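Local structure of PrgZ (Enterococcus faecalis, 4FAJ) at residues 516-519 with 520-524; 304-308 with 309-313; 450-453 with 454-458; 372-375 with 376-379. The protein binds peptide pheromones at the cell surface as a membrane-anchored solute-binding receptor and probably passes them to a peptide transport system. One frame throughout, in Å; residues are numbered along the deposited sequence.

Contact 1: 516-519 with 520-524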
loop_
_atom_site.group_PDB
_atom_site.type_symbol
_atom_site.label_atom_id
_atom_site.label_comp_id
_atom_site.label_asym_id
_atom_site.label_seq_id
_atom_site.Cartn_x
_atom_site.Cartn_y
_atom_site.Cartn_z
ATOM N N LYS A 516 18.946 -12.751 -0.009
ATOM C CA LYS A 516 19.684 -12.948 1.234
ATOM C C LYS A 516 19.088 -12.072 2.331
ATOM O O LYS A 516 18.970 -12.510 3.473
ATOM C CB LYS A 516 21.168 -12.626 1.072
ATOM C CG LYS A 516 21.981 -13.675 0.354
ATOM C CD LYS A 516 23.427 -13.178 0.141
ATOM C CE LYS A 516 24.255 -14.194 -0.641
ATOM N NZ LYS A 516 25.594 -13.638 -1.036
ATOM N N ALA A 517 18.745 -10.832 1.987
ATOM C CA ALA A 517 18.150 -9.911 2.960
ATOM C C ALA A 517 16.827 -10.478 3.464
ATOM O O ALA A 517 16.598 -10.528 4.663
ATOM C CB ALA A 517 17.963 -8.533 2.367
ATOM N N GLU A 518 15.967 -10.940 2.558
ATOM C CA GLU A 518 14.689 -11.544 2.983
ATOM C C GLU A 518 14.934 -12.690 3.967
ATOM O O GLU A 518 14.288 -12.761 5.025
ATOM C CB GLU A 518 13.879 -12.030 1.777
ATOM C CG GLU A 518 12.461 -12.452 2.120
ATOM C CD GLU A 518 11.691 -13.037 0.952
ATOM O OE1 GLU A 518 12.319 -13.429 -0.047
ATOM O OE2 GLU A 518 10.444 -13.139 1.056
ATOM N N LYS A 519 15.905 -13.548 3.657
ATOM C CA LYS A 519 16.225 -14.667 4.529
ATOM C C LYS A 519 16.746 -14.215 5.902
ATOM O O LYS A 519 16.363 -14.793 6.919
ATOM C CB LYS A 519 17.220 -15.618 3.850
ATOM C CG LYS A 519 16.649 -16.342 2.642
ATOM C CD LYS A 519 17.705 -17.197 1.960
ATOM C CE LYS A 519 17.200 -17.683 0.622
ATOM N NZ LYS A 519 18.208 -18.511 -0.072
ATOM N N LEU A 520 17.595 -13.191 5.939
ATOM C CA LEU A 520 18.071 -12.643 7.211
ATOM C C LEU A 520 16.883 -12.114 8.060
ATOM O O LEU A 520 16.803 -12.353 9.261
ATOM C CB LEU A 520 19.087 -11.529 6.957
ATOM C CG LEU A 520 19.762 -10.863 8.150
ATOM C CD1 LEU A 520 20.359 -11.894 9.094
ATOM C CD2 LEU A 520 20.838 -9.873 7.656
ATOM N N LEU A 521 15.965 -11.402 7.424
ATOM C CA LEU A 521 14.764 -10.911 8.114
ATOM C C LEU A 521 13.937 -12.061 8.701
ATOM O O LEU A 521 13.467 -11.999 9.838
ATOM C CB LEU A 521 13.922 -10.084 7.147
ATOM C CG LEU A 521 12.583 -9.518 7.624
ATOM C CD1 LEU A 521 12.756 -8.692 8.902
ATOM C CD2 LEU A 521 11.989 -8.668 6.505
ATOM N N ILE A 522 13.788 -13.133 7.934
ATOM C CA ILE A 522 13.025 -14.304 8.391
ATOM C C ILE A 522 13.787 -15.083 9.471
ATOM O O ILE A 522 13.190 -15.535 10.465
ATOM C CB ILE A 522 12.623 -15.206 7.199
ATOM C CG1 ILE A 522 11.508 -14.511 6.417
ATOM C CG2 ILE A 522 12.178 -16.591 7.685
ATOM C CD1 ILE A 522 11.313 -15.005 5.039
ATOM N N ASN A 523 15.105 -15.183 9.316
ATOM C CA ASN A 523 15.931 -15.863 10.309
ATOM C C ASN A 523 15.960 -15.130 11.651
ATOM O O ASN A 523 16.055 -15.765 12.695
ATOM C CB ASN A 523 17.352 -16.058 9.781
ATOM C CG ASN A 523 17.406 -17.051 8.635
ATOM O OD1 ASN A 523 16.416 -17.732 8.341
ATOM N ND2 ASN A 523 18.558 -17.162 8.004
ATOM N N ASP A 524 15.885 -13.801 11.608
ATOM C CA ASP A 524 15.753 -12.975 12.821
ATOM C C ASP A 524 14.308 -12.982 13.331
ATOM O O ASP A 524 14.047 -12.576 14.461
ATOM C CB ASP A 524 16.125 -11.510 12.531
ATOM C CG ASP A 524 17.627 -11.265 12.411
ATOM O OD1 ASP A 524 18.434 -12.143 12.775
ATOM O OD2 ASP A 524 18.002 -10.151 11.951
#
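Glu518 and Ile522 face the same way on successive turns of the alpha helix 510-524. They lie side by side, four residues apart. Glu518 CG meets the methyl CD1 of Ile522 at 4.0 Å. The isoleucine reaches it because its CG1 branch is turned beside the backbone N, opposite the carbonyl carbon (chi1 -73°). Beyond CG the glutamate chain is extended, which carries the carboxylate past the isoleucine. There OE1 forms a salt bridge with Lys515, and OE2 accepts a hydrogen bond from Val367 N. This buried acid therefore has a partner for each oxygen.

Leu520 stands over the preceding turn. Its N donates to Lys516 O at 2.9 Å, and its CB lies 3.5 Å from Ala517 O. The isobutyl end leads away from this turn and packs on Tyr499 of helix 497-502, as Ala517 does. That side of the helix thus faces a second helix.

Lys519 runs outward as an extended chain, and its NZ forms a salt bridge with Glu384. Its contribution to the turn is its carbonyl. Asn523 N donates to Lys519 O at 2.7 Å, the shortest of the four i to i+4 bonds here. The side chain of Asn523 starts beside the same bond, with Asn523 CB 3.3 Å from Lys519 O.

Contact 2: 304-308 with 309-313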
loop_
_atom_site.group_PDB
_atom_site.type_symbol
_atom_site.label_atom_id
_atom_site.label_comp_id
_atom_site.label_asym_id
_atom_site.label_seq_id
_atom_site.Cartn_x
_atom_site.Cartn_y
_atom_site.Cartn_z
ATOM N N GLN A 304 -20.258 -19.658 -1.066
ATOM C CA GLN A 304 -21.577 -19.751 -1.693
ATOM C C GLN A 304 -21.674 -19.058 -3.069
ATOM O O GLN A 304 -22.455 -19.493 -3.919
ATOM C CB GLN A 304 -22.657 -19.222 -0.745
ATOM C CG GLN A 304 -22.812 -20.045 0.530
ATOM C CD GLN A 304 -22.947 -21.540 0.267
ATOM O OE1 GLN A 304 -23.340 -21.960 -0.819
ATOM N NE2 GLN A 304 -22.621 -22.347 1.268
ATOM N N TYR A 305 -20.896 -17.999 -3.294
ATOM C CA TYR A 305 -20.968 -17.244 -4.571
ATOM C C TYR A 305 -19.868 -17.572 -5.598
ATOM O O TYR A 305 -19.829 -16.992 -6.700
ATOM C CB TYR A 305 -21.007 -15.736 -4.285
ATOM C CG TYR A 305 -22.366 -15.285 -3.823
ATOM C CD1 TYR A 305 -22.692 -15.259 -2.477
ATOM C CD2 TYR A 305 -23.345 -14.914 -4.741
ATOM C CE1 TYR A 305 -23.963 -14.866 -2.054
ATOM C CE2 TYR A 305 -24.621 -14.525 -4.327
ATOM C CZ TYR A 305 -24.919 -14.499 -2.985
ATOM O OH TYR A 305 -26.177 -14.108 -2.569
ATOM N N LYS A 306 -19.011 -18.523 -5.231
ATOM C CA LYS A 306 -17.849 -18.941 -6.020
ATOM C C LYS A 306 -18.185 -19.282 -7.485
ATOM O O LYS A 306 -17.403 -18.991 -8.396
ATOM C CB LYS A 306 -17.211 -20.169 -5.341
ATOM C CG LYS A 306 -15.747 -20.365 -5.626
ATOM C CD LYS A 306 -15.085 -21.229 -4.545
ATOM C CE LYS A 306 -14.506 -20.382 -3.399
ATOM N NZ LYS A 306 -13.457 -21.147 -2.665
ATOM N N LYS A 307 -19.342 -19.899 -7.704
ATOM C CA LYS A 307 -19.738 -20.341 -9.042
ATOM C C LYS A 307 -20.655 -19.358 -9.762
ATOM O O LYS A 307 -21.184 -19.677 -10.826
ATOM C CB LYS A 307 -20.422 -21.719 -8.967
ATOM C CG LYS A 307 -19.465 -22.895 -8.901
ATOM C CD LYS A 307 -18.767 -22.992 -7.555
ATOM C CE LYS A 307 -18.230 -24.404 -7.304
ATOM N NZ LYS A 307 -17.409 -24.900 -8.447
ATOM N N ASP A 308 -20.856 -18.172 -9.194
ATOM C CA ASP A 308 -21.717 -17.170 -9.811
ATOM C C ASP A 308 -21.044 -16.587 -11.048
ATOM O O ASP A 308 -19.824 -16.432 -11.089
ATOM C CB ASP A 308 -22.029 -16.052 -8.812
ATOM C CG ASP A 308 -23.163 -15.157 -9.263
ATOM O OD1 ASP A 308 -24.280 -15.338 -8.759
ATOM O OD2 ASP A 308 -22.944 -14.267 -10.107
ATOM N N LYS A 309 -21.846 -16.247 -12.050
ATOM C CA LYS A 309 -21.315 -15.679 -13.288
ATOM C C LYS A 309 -20.634 -14.331 -13.061
ATOM O O LYS A 309 -19.793 -13.936 -13.849
ATOM C CB LYS A 309 -22.412 -15.548 -14.352
ATOM C CG LYS A 309 -23.502 -14.555 -14.004
ATOM C CD LYS A 309 -24.612 -14.521 -15.051
ATOM C CE LYS A 309 -25.637 -13.447 -14.697
ATOM N NZ LYS A 309 -26.188 -13.621 -13.331
ATOM N N GLU A 310 -21.004 -13.631 -11.985
ATOM C CA GLU A 310 -20.452 -12.309 -11.691
ATOM C C GLU A 310 -19.327 -12.324 -10.635
ATOM O O GLU A 310 -18.851 -11.271 -10.234
ATOM C CB GLU A 310 -21.589 -11.357 -11.300
ATOM C CG GLU A 310 -22.431 -10.969 -12.509
ATOM C CD GLU A 310 -23.644 -10.114 -12.183
ATOM O OE1 GLU A 310 -24.144 -10.154 -11.035
ATOM O OE2 GLU A 310 -24.102 -9.399 -13.099
ATOM N N TYR A 311 -18.906 -13.519 -10.229
ATOM C CA TYR A 311 -17.797 -13.717 -9.281
ATOM C C TYR A 311 -16.439 -13.600 -9.979
ATOM O O TYR A 311 -16.263 -14.096 -11.094
ATOM C CB TYR A 311 -17.905 -15.116 -8.644
ATOM C CG TYR A 311 -16.812 -15.456 -7.630
ATOM C CD1 TYR A 311 -15.639 -16.111 -8.018
ATOM C CD2 TYR A 311 -16.964 -15.132 -6.280
ATOM C CE1 TYR A 311 -14.637 -16.435 -7.076
ATOM C CE2 TYR A 311 -15.979 -15.444 -5.342
ATOM C CZ TYR A 311 -14.817 -16.094 -5.743
ATOM O OH TYR A 311 -13.851 -16.397 -4.789
ATOM N N SER A 312 -15.473 -12.968 -9.315
ATOM C CA SER A 312 -14.073 -13.063 -9.750
ATOM C C SER A 312 -13.154 -13.035 -8.533
ATOM O O SER A 312 -13.517 -12.481 -7.511
ATOM C CB SER A 312 -13.721 -11.918 -10.700
ATOM O OG SER A 312 -13.746 -10.668 -10.029
ATOM N N THR A 313 -11.987 -13.666 -8.640
ATOM C CA THR A 313 -10.926 -13.465 -7.659
ATOM C C THR A 313 -9.632 -13.148 -8.390
ATOM O O THR A 313 -9.330 -13.752 -9.418
ATOM C CB THR A 313 -10.729 -14.673 -6.725
ATOM O OG1 THR A 313 -9.703 -14.369 -5.760
ATOM C CG2 THR A 313 -10.331 -15.904 -7.500
HETATM O O HOH W 1 -24.617 -12.265 -9.184
#
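The ring of Tyr311 lies against the backbone of Tyr305 and Lys306, where two type I beta turns join helix 299-305 to strand 311-324. The turns run from Tyr305 to Asp308 and from Asp308 to Tyr311. Tyr311 CG points directly away from its own backbone N (chi1 -180°), which carries the ring back across the first turn. Lys306 CA sits over one face, 3.8 Å from the ring centroid and 6° off the normal, a CH-pi contact. Tyr311 CB approaches Tyr305 O at 3.3 Å.

Lys306 itself leads away from the turns. Its NZ is hydrogen-bonded to Asp357, which is a zinc ligand in a structure of this protein, though no zinc is bound to it here. Separately, a bound zinc ion lies about 3 Å from the nearest atom of the lysine side chain. Tyr305 also turns its hydroxyl elsewhere, to Asn288.

Asp308 holds the second turn with both backbone and side chain. Its O accepts from Tyr311 N at 3.2 Å, with the donor well above the carbonyl plane. Its CG is swung opposite the backbone N (chi1 -166°), and OD2 comes round to Glu310 N. This bond completes an Asx turn on top of the beta turn. It uses the anti lone pair of OD2 and is 2.8 Å long. Glu310 OE1 lies 4.4 Å from Asp308 OD2, two like charges brought close, probably eased by Tyr287 OH, a partner of OE1, and by a bridging water. This water donates to Asp308 OD2 and to Glu310 OE1 at 2.8 Å each.

Contact 3: 450-453 with 454-458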
loop_
_atom_site.group_PDB
_atom_site.type_symbol
_atom_site.label_atom_id
_atom_site.label_comp_id
_atom_site.label_asym_id
_atom_site.label_seq_id
_atom_site.Cartn_x
_atom_site.Cartn_y
_atom_site.Cartn_z
ATOM N N ALA A 450 -9.829 2.577 11.333
ATOM C CA ALA A 450 -8.640 2.728 10.503
ATOM C C ALA A 450 -7.796 3.951 10.861
ATOM O O ALA A 450 -6.576 3.844 10.923
ATOM C CB ALA A 450 -9.030 2.768 9.022
ATOM N N ASN A 451 -8.427 5.100 11.098
ATOM C CA ASN A 451 -7.659 6.305 11.453
ATOM C C ASN A 451 -6.916 6.166 12.787
ATOM O O ASN A 451 -5.788 6.629 12.911
ATOM C CB ASN A 451 -8.525 7.579 11.420
ATOM C CG ASN A 451 -9.598 7.611 12.485
ATOM O OD1 ASN A 451 -10.146 6.581 12.889
ATOM N ND2 ASN A 451 -9.918 8.814 12.943
ATOM N N VAL A 452 -7.539 5.508 13.765
ATOM C CA VAL A 452 -6.898 5.216 15.050
ATOM C C VAL A 452 -5.757 4.191 14.885
ATOM O O VAL A 452 -4.685 4.339 15.478
ATOM C CB VAL A 452 -7.921 4.707 16.104
ATOM C CG1 VAL A 452 -7.219 4.325 17.402
ATOM C CG2 VAL A 452 -9.003 5.771 16.377
ATOM N N PHE A 453 -6.000 3.166 14.073
ATOM C CA PHE A 453 -5.006 2.132 13.789
ATOM C C PHE A 453 -3.755 2.759 13.143
ATOM O O PHE A 453 -2.643 2.508 13.586
ATOM C CB PHE A 453 -5.627 1.061 12.873
ATOM C CG PHE A 453 -4.901 -0.260 12.849
ATOM C CD1 PHE A 453 -3.650 -0.447 13.450
ATOM C CD2 PHE A 453 -5.468 -1.330 12.162
ATOM C CE1 PHE A 453 -3.005 -1.680 13.389
ATOM C CE2 PHE A 453 -4.818 -2.560 12.099
ATOM C CZ PHE A 453 -3.584 -2.728 12.705
ATOM N N MET A 454 -3.930 3.594 12.121
ATOM C CA MET A 454 -2.779 4.233 11.470
ATOM C C MET A 454 -1.955 5.045 12.456
ATOM O O MET A 454 -0.726 4.977 12.438
ATOM C CB MET A 454 -3.206 5.125 10.299
ATOM C CG MET A 454 -3.784 4.358 9.119
ATOM S SD MET A 454 -2.536 3.568 8.091
ATOM C CE MET A 454 -2.112 4.938 7.016
ATOM N N GLU A 455 -2.633 5.789 13.332
ATOM C CA GLU A 455 -1.961 6.630 14.319
ATOM C C GLU A 455 -1.159 5.791 15.328
ATOM O O GLU A 455 -0.019 6.129 15.664
ATOM C CB GLU A 455 -2.990 7.516 15.037
ATOM C CG GLU A 455 -2.426 8.397 16.150
ATOM C CD GLU A 455 -3.517 9.117 16.913
ATOM O OE1 GLU A 455 -3.935 8.611 17.985
ATOM O OE2 GLU A 455 -3.974 10.180 16.433
ATOM N N ARG A 456 -1.746 4.697 15.800
ATOM C CA ARG A 456 -1.053 3.833 16.754
ATOM C C ARG A 456 0.155 3.130 16.125
ATOM O O ARG A 456 1.161 2.939 16.789
ATOM C CB ARG A 456 -2.022 2.832 17.376
ATOM C CG ARG A 456 -3.026 3.512 18.299
ATOM C CD ARG A 456 -3.925 2.528 19.004
ATOM N NE ARG A 456 -3.171 1.603 19.841
ATOM C CZ ARG A 456 -3.719 0.695 20.643
ATOM N NH1 ARG A 456 -5.045 0.587 20.743
ATOM N NH2 ARG A 456 -2.934 -0.100 21.359
ATOM N N LEU A 457 0.062 2.773 14.847
ATOM C CA LEU A 457 1.215 2.205 14.136
ATOM C C LEU A 457 2.338 3.229 14.035
ATOM O O LEU A 457 3.489 2.901 14.303
ATOM C CB LEU A 457 0.841 1.727 12.732
ATOM C CG LEU A 457 0.100 0.391 12.662
ATOM C CD1 LEU A 457 -0.448 0.189 11.263
ATOM C CD2 LEU A 457 1.016 -0.790 13.088
ATOM N N THR A 458 1.989 4.466 13.671
ATOM C CA THR A 458 2.980 5.536 13.532
ATOM C C THR A 458 3.694 5.805 14.851
ATOM O O THR A 458 4.897 6.028 14.856
ATOM C CB THR A 458 2.356 6.849 12.990
ATOM O OG1 THR A 458 1.760 6.604 11.716
ATOM C CG2 THR A 458 3.414 7.959 12.836
#
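Helix 450-459 lines part of the peptide-binding site, and this contact takes in nearly all of it. Phe453, Met454 and Leu457 each pack on apolar side chains of the bound peptide. Phe453 and Leu457 also pack on each other, one turn apart. Their side chains cross obliquely. Phe453 CE1 meets Leu457 CG at 3.8 Å, and Leu457 CD1 is equally close to CE1. The phenylalanine has CG opposite its backbone N (chi1 -161°), which stands the ring out from the helix, with its CE1 side against Leu457. Leu457 instead has CG beside its backbone N (chi1 -77°) and leans back to meet it. Both residues also touch Ser465 of strand 464-470.

On another side of the helix, Val452 and Arg456 lie alongside each other, pointing the same way. Val452 CG1 touches Arg456 CD at 4.1 Å. The arginine chain bends about its CG-CD bond, which turns NE to donate to Asp461 O. The methylenes do the packing while the guanidinium is held elsewhere.

Met454 folds back differently. Its CG rests 3.4 Å from Ala450 O, the same oxygen that accepts from Met454 N at 2.9 Å. The chain then bends at both further torsions, and it also touches Val79.

The amides of Met454 to Thr458 are used in i to i+4 bonds, such as Leu457 N to Phe453 O at 3.0 Å. Phe453, Met454 and Leu457 offer carbon and sulfur to the peptide, which implies a hydrophobic contribution to its recognition.

Contact 4: 372-375 with 376-379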
loop_
_atom_site.group_PDB
_atom_site.type_symbol
_atom_site.label_atom_id
_atom_site.label_comp_id
_atom_site.label_asym_id
_atom_site.label_seq_id
_atom_site.Cartn_x
_atom_site.Cartn_y
_atom_site.Cartn_z
ATOM N N ALA A 372 7.323 -10.180 -8.940
ATOM C CA ALA A 372 8.621 -9.814 -9.505
ATOM C C ALA A 372 9.329 -11.040 -10.058
ATOM O O ALA A 372 9.457 -12.053 -9.369
ATOM C CB ALA A 372 9.471 -9.165 -8.452
ATOM N N PHE A 373 9.800 -10.932 -11.296
ATOM C CA PHE A 373 10.495 -12.026 -11.977
ATOM C C PHE A 373 11.897 -11.590 -12.415
ATOM O O PHE A 373 12.111 -10.448 -12.832
ATOM C CB PHE A 373 9.693 -12.502 -13.191
ATOM C CG PHE A 373 8.320 -13.004 -12.848
ATOM C CD1 PHE A 373 8.112 -14.340 -12.543
ATOM C CD2 PHE A 373 7.232 -12.135 -12.828
ATOM C CE1 PHE A 373 6.843 -14.811 -12.213
ATOM C CE2 PHE A 373 5.961 -12.597 -12.501
ATOM C CZ PHE A 373 5.769 -13.944 -12.197
ATOM N N ASN A 374 12.848 -12.505 -12.300
ATOM C CA ASN A 374 14.238 -12.228 -12.634
ATOM C C ASN A 374 14.349 -11.957 -14.139
ATOM O O ASN A 374 13.854 -12.745 -14.941
ATOM C CB ASN A 374 15.087 -13.443 -12.255
ATOM C CG ASN A 374 16.581 -13.165 -12.257
ATOM O OD1 ASN A 374 17.099 -12.407 -13.075
ATOM N ND2 ASN A 374 17.287 -13.804 -11.335
ATOM N N PRO A 375 14.968 -10.830 -14.529
ATOM C CA PRO A 375 15.161 -10.556 -15.958
ATOM C C PRO A 375 15.957 -11.636 -16.684
ATOM O O PRO A 375 15.617 -12.001 -17.809
ATOM C CB PRO A 375 15.948 -9.241 -15.954
ATOM C CG PRO A 375 15.557 -8.587 -14.714
ATOM C CD PRO A 375 15.436 -9.703 -13.706
ATOM N N VAL A 376 16.995 -12.158 -16.033
ATOM C CA VAL A 376 17.874 -13.138 -16.670
ATOM C C VAL A 376 17.177 -14.487 -16.876
ATOM O O VAL A 376 17.147 -14.983 -18.000
ATOM C CB VAL A 376 19.209 -13.305 -15.887
ATOM C CG1 VAL A 376 20.112 -14.327 -16.555
ATOM C CG2 VAL A 376 19.923 -11.958 -15.781
ATOM N N ASN A 377 16.611 -15.074 -15.819
ATOM C CA ASN A 377 16.054 -16.438 -15.908
ATOM C C ASN A 377 14.525 -16.544 -15.763
ATOM O O ASN A 377 13.970 -17.640 -15.798
ATOM C CB ASN A 377 16.767 -17.377 -14.910
ATOM C CG ASN A 377 16.528 -16.987 -13.452
ATOM O OD1 ASN A 377 15.487 -16.437 -13.107
ATOM N ND2 ASN A 377 17.493 -17.274 -12.600
ATOM N N LYS A 378 13.856 -15.403 -15.593
ATOM C CA LYS A 378 12.389 -15.339 -15.532
ATOM C C LYS A 378 11.757 -15.984 -14.287
ATOM O O LYS A 378 10.538 -16.114 -14.223
ATOM C CB LYS A 378 11.761 -15.923 -16.810
ATOM C CG LYS A 378 12.367 -15.409 -18.121
ATOM C CD LYS A 378 12.379 -13.884 -18.183
ATOM C CE LYS A 378 12.884 -13.369 -19.534
ATOM N NZ LYS A 378 14.312 -13.746 -19.795
ATOM N N LYS A 379 12.568 -16.349 -13.295
ATOM C CA LYS A 379 12.053 -17.000 -12.086
ATOM C C LYS A 379 11.389 -15.972 -11.156
ATOM O O LYS A 379 11.890 -14.866 -10.992
ATOM C CB LYS A 379 13.174 -17.694 -11.307
ATOM C CG LYS A 379 13.832 -18.885 -11.972
ATOM C CD LYS A 379 15.034 -19.323 -11.105
ATOM C CE LYS A 379 15.684 -20.603 -11.596
ATOM N NZ LYS A 379 16.414 -21.264 -10.487
HETATM O O HOH W 2 16.502 -16.328 -9.583
#
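Asn374 and Asn377 meet across a tight bend, their side chains crossing at about a right angle. The CB of Asn374 starts against Asn377 OD1, 3.1 Å away. CG follows at 3.6 Å from the same oxygen. CG stands opposite the backbone N (chi1 -167°), which brings the amide into the mouth of the bend. OD1 reaches Val376 N, accepting its hydrogen bond at 3.0 Å with the donor tilted 33° from the carbonyl plane. Val376 CB lies beside the same oxygen. ND2, the other tip, donates to a water at 3.2 Å, and this water is also weakly bonded to Asn377 ND2. The two amide planes are turned 59° apart. Trp511 and Gln512 of helix 510-524 pack against Asn374.

The bend lies in the long loop between strand 361-362 and helix 391-402. It is built from two Asx turns. Asn374 OD1 accepts from Val376 N in the first; in the second, Asn377 OD1 accepts from Lys379 N at 2.9 Å. An alpha turn from Asn374 to Lys378 encloses the first and overlaps the second, with Lys378 N donating to Asn374 O at 2.7 Å. Lys378 has left-handed backbone angles. Asn374 N then donates to Lys379 O.

The Lys378 side chain curls back over the bend, and its NZ donates to Pro375 O at 2.9 Å. Before the bend, Phe373 CD1 touches Lys378 O, and its side chain comes within about 4 Å of that of Glu370, a zinc ligand in a structure of this protein, though no zinc is bound to it here.

Overall arrangement
Along the chain the order is contact 2, contact 4, contact 3, contact 1. None touches another. Contacts 1 and 4 are nearest, with centres 20 Å apart, and are related through helix 510-524: contact 1 forms its C-terminal part, while Asn374 of contact 4 packs near its start. Contacts 2 and 3 have centres 34 Å apart, but contact 2 runs into the mixed sheet on which helix 450-459 of contact 3 packs. There strand 311-324 pairs with strand 464-470, the strand under that helix. Contacts 3 and 4 sit on opposite sides of the chain's centre, with centres 36 Å apart. Contact 3 faces the bound peptide, whereas contacts 2 and 4 are close to zinc ions.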